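Local coordinates for protein NADP-dependent alcohol dehydrogenase (Entamoeba histolytica, PDB 2OUI) that catalyses the zinc-dependent, NADP-linked interconversion of alcohols with aldehydes or ketones, working as a tetramer, at residues D150-G155 with G179-A184; L208-T213 with T316-T321. The protein carries 1 engineered substitution. One frame throughout, in Å; residues are numbered along the deposited sequence.

Contact 1 of 2, residues D150-G155 with G179-A184; sequences DMVTTG and GLMSVA. With ZN (zinc ion), chain E.
Ser182 and Gly155 make the one hydrogen bond between segments 150-155 and 179-184. The hydroxyl OG of Ser182 donates to the backbone O of Gly155 over 2.8 Å. The donor comes in well bent from the C=O direction, at 112°, and is tilted 20° from the carbonyl plane. OG stands beside its own backbone N, which puts it within bonding distance of that oxygen. The CA of Ser182 also sends a CH...O contact to the same oxygen.

The close approach depends on Gly155. CA of Gly155 lies only 4.1 Å from CA of Ser182, and a CB here would run into Met181 CB and Ser182 N. The axes of the two short helical segments pass 7.5 Å apart at a crossing angle of -55°.

This pair joins helix 148-161 to helix 177-188. The second is the helix after the first strand of the Rossmann-type dinucleotide fold, and Gly179 fits the last glycine of the GxGxxG pattern, probably part of the NADP site.

Van der Waals packing centres on Met181. Its CB rests on the backbone O of Met151, at 3.4 Å. CG lies beside its own backbone N, and the bend at chi2 brings SD to CG2 of Val152, an apolar pair 3.7 Å apart. Leu305 of helix 298-310 also touches Val152.

The metal lies at the start of segment 150-155. OD2 of Asp150 binds the zinc ion at 1.9 Å, together with Cys37 and His59. Thr154 OG1 is hydrogen-bonded to a cacodylate ion, probably from the crystallisation liquor.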
loop_
_atom_site.group_PDB
_atom_site.type_symbol
_atom_site.label_atom_id
_atom_site.label_comp_id
_atom_site.label_asym_id
_atom_site.label_seq_id
_atom_site.Cartn_x
_atom_site.Cartn_y
_atom_site.Cartn_z
ATOM N N ASP A 150 0.878 16.013 -20.201
ATOM C CA ASP A 150 0.810 14.628 -20.659
ATOM C C ASP A 150 2.190 13.980 -20.516
ATOM O O ASP A 150 2.288 12.919 -19.911
ATOM C CB ASP A 150 0.301 14.611 -22.107
ATOM C CG ASP A 150 -0.028 13.212 -22.639
ATOM O OD1 ASP A 150 -0.027 12.223 -21.854
ATOM O OD2 ASP A 150 -0.274 13.120 -23.872
ATOM N N MET A 151 3.259 14.606 -21.012
ATOM C CA MET A 151 4.549 13.875 -21.060
ATOM C C MET A 151 5.127 13.578 -19.680
ATOM O O MET A 151 5.423 12.427 -19.362
ATOM C CB MET A 151 5.586 14.578 -21.928
ATOM C CG MET A 151 5.139 14.789 -23.397
ATOM S SD MET A 151 4.892 13.229 -24.282
ATOM C CE MET A 151 3.139 12.902 -24.082
ATOM N N VAL A 152 5.261 14.606 -18.855
ATOM C CA VAL A 152 5.802 14.396 -17.502
ATOM C C VAL A 152 4.868 13.514 -16.673
ATOM O O VAL A 152 5.326 12.549 -16.048
ATOM C CB VAL A 152 6.008 15.688 -16.774
ATOM C CG1 VAL A 152 6.492 15.392 -15.356
ATOM C CG2 VAL A 152 7.018 16.565 -17.549
ATOM N N THR A 153 3.572 13.839 -16.665
ATOM C CA THR A 153 2.620 13.094 -15.846
ATOM C C THR A 153 2.477 11.627 -16.249
ATOM O O THR A 153 2.469 10.750 -15.389
ATOM C CB THR A 153 1.255 13.806 -15.692
ATOM O OG1 THR A 153 0.411 12.983 -14.871
ATOM C CG2 THR A 153 0.591 14.057 -17.058
ATOM N N THR A 154 2.435 11.350 -17.549
ATOM C CA THR A 154 2.325 9.960 -18.012
ATOM C C THR A 154 3.632 9.208 -17.773
ATOM O O THR A 154 3.610 8.077 -17.284
ATOM C CB THR A 154 1.935 9.903 -19.493
ATOM O OG1 THR A 154 0.699 10.626 -19.649
ATOM C CG2 THR A 154 1.750 8.461 -19.946
ATOM N N GLY A 155 4.755 9.827 -18.112
ATOM C CA GLY A 155 6.065 9.229 -17.878
ATOM C C GLY A 155 6.279 8.899 -16.405
ATOM O O GLY A 155 6.638 7.757 -16.066
ATOM N N GLY A 179 8.725 7.969 -22.448
ATOM C CA GLY A 179 9.770 7.113 -21.848
ATOM C C GLY A 179 10.895 7.888 -21.183
ATOM O O GLY A 179 11.453 7.462 -20.159
ATOM N N LEU A 180 11.297 8.992 -21.803
ATOM C CA LEU A 180 12.329 9.853 -21.215
ATOM C C LEU A 180 11.851 10.362 -19.866
ATOM O O LEU A 180 12.641 10.480 -18.915
ATOM C CB LEU A 180 12.665 11.018 -22.155
ATOM C CG LEU A 180 13.430 10.685 -23.445
ATOM C CD1 LEU A 180 13.572 11.930 -24.338
ATOM C CD2 LEU A 180 14.795 10.163 -23.086
ATOM N N MET A 181 10.556 10.671 -19.783
ATOM C CA MET A 181 9.984 11.134 -18.527
ATOM C C MET A 181 9.832 9.982 -17.542
ATOM O O MET A 181 9.880 10.205 -16.344
ATOM C CB MET A 181 8.686 11.930 -18.720
ATOM C CG MET A 181 8.923 13.348 -19.323
ATOM S SD MET A 181 9.939 14.338 -18.184
ATOM C CE MET A 181 11.583 14.306 -18.906
ATOM N N SER A 182 9.705 8.749 -18.057
ATOM C CA SER A 182 9.722 7.553 -17.179
ATOM C C SER A 182 11.122 7.292 -16.605
ATOM O O SER A 182 11.250 6.826 -15.466
ATOM C CB SER A 182 9.262 6.303 -17.926
ATOM O OG SER A 182 7.867 6.357 -18.206
ATOM N N VAL A 183 12.160 7.550 -17.406
ATOM C CA VAL A 183 13.516 7.578 -16.908
ATOM C C VAL A 183 13.663 8.636 -15.831
ATOM O O VAL A 183 14.217 8.366 -14.759
ATOM C CB VAL A 183 14.566 7.772 -18.045
ATOM C CG1 VAL A 183 15.974 7.973 -17.457
ATOM C CG2 VAL A 183 14.575 6.546 -18.991
ATOM N N ALA A 184 13.215 9.854 -16.122
ATOM C CA ALA A 184 13.316 10.925 -15.122
ATOM C C ALA A 184 12.489 10.579 -13.857
ATOM O O ALA A 184 12.969 10.770 -12.737
ATOM C CB ALA A 184 12.920 12.286 -15.727
HETATM ZN ZN ZN E . -0.959 12.185 -25.328
#

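Contact 2 of 2, residues L208-T213 with T316-T321; sequences LEYGAT and TSKLIT
Lys318 lies along Tyr210, the two side chains running in opposite directions. CD of Lys318 sits over one face of the tyrosine ring, 4.2 Å from the centroid and offset toward the rim, a CH-pi contact. Lys318 leaves its backbone with chi1 at -66° and runs extended through chi2, then bends at chi3 and chi4. The bends lift NZ to 6.0 Å from the ring centroid, still over the face, where any cation-pi attraction is weak at best.

NZ of Lys318 meets OE1 of Glu209 at 3.3 Å, a salt bridge with a weak hydrogen bond. The Glu209 chain is extended beyond CG, chi2 -170°, and crosses the lysine chain. Its OE1 also comes 3.3 Å from CD of Lys318.

With CG anti to its carbonyl carbon, chi1 -86°, Tyr210 directs its phenol end in among the residues of segment 316-321. OH lies 3.4 Å from CB of Lys318 and 3.8 Å from CG of Leu319. Its hydrogen-bond partner is the backbone O of Asp315, just before segment 316-321.

Gly211, with positive phi, closes helix 201-209 in a Schellman motif, directly after Tyr210. Gly211 O accepts a hydrogen bond from Lys313 of the second subunit. On the other side, a short 3-10 turn at 317-319 leads into strand 320-325. Met181 and Ala184 of helix 177-188 pack against Tyr210, while Leu180 and Met181 pack against Leu319.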
loop_
_atom_site.group_PDB
_atom_site.type_symbol
_atom_site.label_atom_id
_atom_site.label_comp_id
_atom_site.label_asym_id
_atom_site.label_seq_id
_atom_site.Cartn_x
_atom_site.Cartn_y
_atom_site.Cartn_z
ATOM N N LEU A 208 20.353 9.444 -21.059
ATOM C CA LEU A 208 21.512 9.557 -20.173
ATOM C C LEU A 208 21.499 10.880 -19.395
ATOM O O LEU A 208 21.996 10.952 -18.274
ATOM C CB LEU A 208 22.840 9.382 -20.934
ATOM C CG LEU A 208 23.139 7.970 -21.451
ATOM C CD1 LEU A 208 24.480 7.912 -22.228
ATOM C CD2 LEU A 208 23.170 6.993 -20.314
ATOM N N GLU A 209 20.913 11.925 -19.966
ATOM C CA GLU A 209 20.837 13.195 -19.230
ATOM C C GLU A 209 19.764 13.214 -18.142
ATOM O O GLU A 209 19.790 14.067 -17.264
ATOM C CB GLU A 209 20.655 14.383 -20.184
ATOM C CG GLU A 209 21.838 14.575 -21.118
ATOM C CD GLU A 209 21.784 15.884 -21.914
ATOM O OE1 GLU A 209 20.881 16.718 -21.669
ATOM O OE2 GLU A 209 22.663 16.082 -22.787
ATOM N N TYR A 210 18.828 12.267 -18.186
ATOM C CA TYR A 210 17.715 12.259 -17.234
ATOM C C TYR A 210 17.872 11.204 -16.140
ATOM O O TYR A 210 16.941 10.965 -15.351
ATOM C CB TYR A 210 16.419 12.014 -17.985
ATOM C CG TYR A 210 15.787 13.279 -18.553
ATOM C CD1 TYR A 210 15.448 14.355 -17.721
ATOM C CD2 TYR A 210 15.438 13.345 -19.897
ATOM C CE1 TYR A 210 14.829 15.517 -18.249
ATOM C CE2 TYR A 210 14.812 14.466 -20.436
ATOM C CZ TYR A 210 14.513 15.543 -19.625
ATOM O OH TYR A 210 13.882 16.605 -20.210
ATOM N N GLY A 211 19.022 10.538 -16.144
ATOM C CA GLY A 211 19.333 9.560 -15.116
ATOM C C GLY A 211 19.472 8.125 -15.583
ATOM O O GLY A 211 19.765 7.257 -14.758
ATOM N N ALA A 212 19.274 7.849 -16.876
ATOM C CA ALA A 212 19.643 6.497 -17.394
ATOM C C ALA A 212 21.121 6.228 -17.159
ATOM O O ALA A 212 21.951 7.130 -17.264
ATOM C CB ALA A 212 19.364 6.351 -18.890
ATOM N N THR A 213 21.471 4.962 -16.913
ATOM C CA THR A 213 22.875 4.595 -16.776
ATOM C C THR A 213 23.355 3.695 -17.904
ATOM O O THR A 213 24.565 3.615 -18.160
ATOM C CB THR A 213 23.155 3.867 -15.421
ATOM O OG1 THR A 213 22.282 2.746 -15.308
ATOM C CG2 THR A 213 22.871 4.771 -14.237
ATOM N N THR A 316 12.352 20.128 -18.414
ATOM C CA THR A 316 11.560 19.545 -19.499
ATOM C C THR A 316 11.938 20.134 -20.861
ATOM O O THR A 316 11.427 19.690 -21.890
ATOM C CB THR A 316 10.042 19.771 -19.293
ATOM O OG1 THR A 316 9.765 21.172 -19.259
ATOM C CG2 THR A 316 9.561 19.157 -18.008
ATOM N N SER A 317 12.804 21.148 -20.865
ATOM C CA SER A 317 13.195 21.782 -22.127
ATOM C C SER A 317 13.938 20.827 -23.059
ATOM O O SER A 317 13.866 20.986 -24.278
ATOM C CB SER A 317 14.022 23.049 -21.893
ATOM O OG SER A 317 15.333 22.721 -21.441
ATOM N N LYS A 318 14.642 19.837 -22.496
ATOM C CA LYS A 318 15.388 18.847 -23.297
ATOM C C LYS A 318 14.478 18.025 -24.208
ATOM O O LYS A 318 14.960 17.367 -25.121
ATOM C CB LYS A 318 16.142 17.864 -22.400
ATOM C CG LYS A 318 17.268 18.453 -21.573
ATOM C CD LYS A 318 17.815 17.300 -20.689
ATOM C CE LYS A 318 18.199 17.733 -19.287
ATOM N NZ LYS A 318 19.457 18.524 -19.344
ATOM N N LEU A 319 13.174 18.020 -23.924
ATOM C CA LEU A 319 12.205 17.286 -24.732
ATOM C C LEU A 319 11.854 18.014 -26.018
ATOM O O LEU A 319 11.345 17.411 -26.950
ATOM C CB LEU A 319 10.900 17.068 -23.954
ATOM C CG LEU A 319 10.967 16.209 -22.690
ATOM C CD1 LEU A 319 9.602 16.171 -21.974
ATOM C CD2 LEU A 319 11.422 14.803 -23.049
ATOM N N ILE A 320 12.086 19.318 -26.045
ATOM C CA ILE A 320 11.593 20.157 -27.147
ATOM C C ILE A 320 12.615 20.203 -28.276
ATOM O O ILE A 320 13.710 20.780 -28.136
ATOM C CB ILE A 320 11.295 21.581 -26.659
ATOM C CG1 ILE A 320 10.241 21.568 -25.540
ATOM C CG2 ILE A 320 10.829 22.483 -27.838
ATOM C CD1 ILE A 320 10.099 22.913 -24.827
ATOM N N THR A 321 12.250 19.637 -29.416
ATOM C CA THR A 321 13.173 19.593 -30.555
ATOM C C THR A 321 12.774 20.508 -31.711
ATOM O O THR A 321 13.598 20.844 -32.544
ATOM C CB THR A 321 13.301 18.175 -31.107
ATOM O OG1 THR A 321 11.986 17.632 -31.325
ATOM C CG2 THR A 321 14.066 17.292 -30.105
#

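In the fold
From the N terminus, the zinc ligands Cys37 and His59 come first, in the part of the chain before contact 1. Contact 1 then closes a short loop between helix 148-161 and helix 177-188, with strand 170-173 on the way. Contact 2 opens only after that. Its loop is much longer and takes in four strands of the six-stranded parallel sheet, 214-216, 236-241, 260-264 and 288-292. The two loops therefore follow in series and neither crosses the other. Their centres are 10 Å apart, and they touch: Met181 CE packs against Tyr210 CZ at 3.3 Å, and Val152 meets Thr316. Together they tie the zinc-binding helix, the Rossmann-type helices and the approach to strand 320-325.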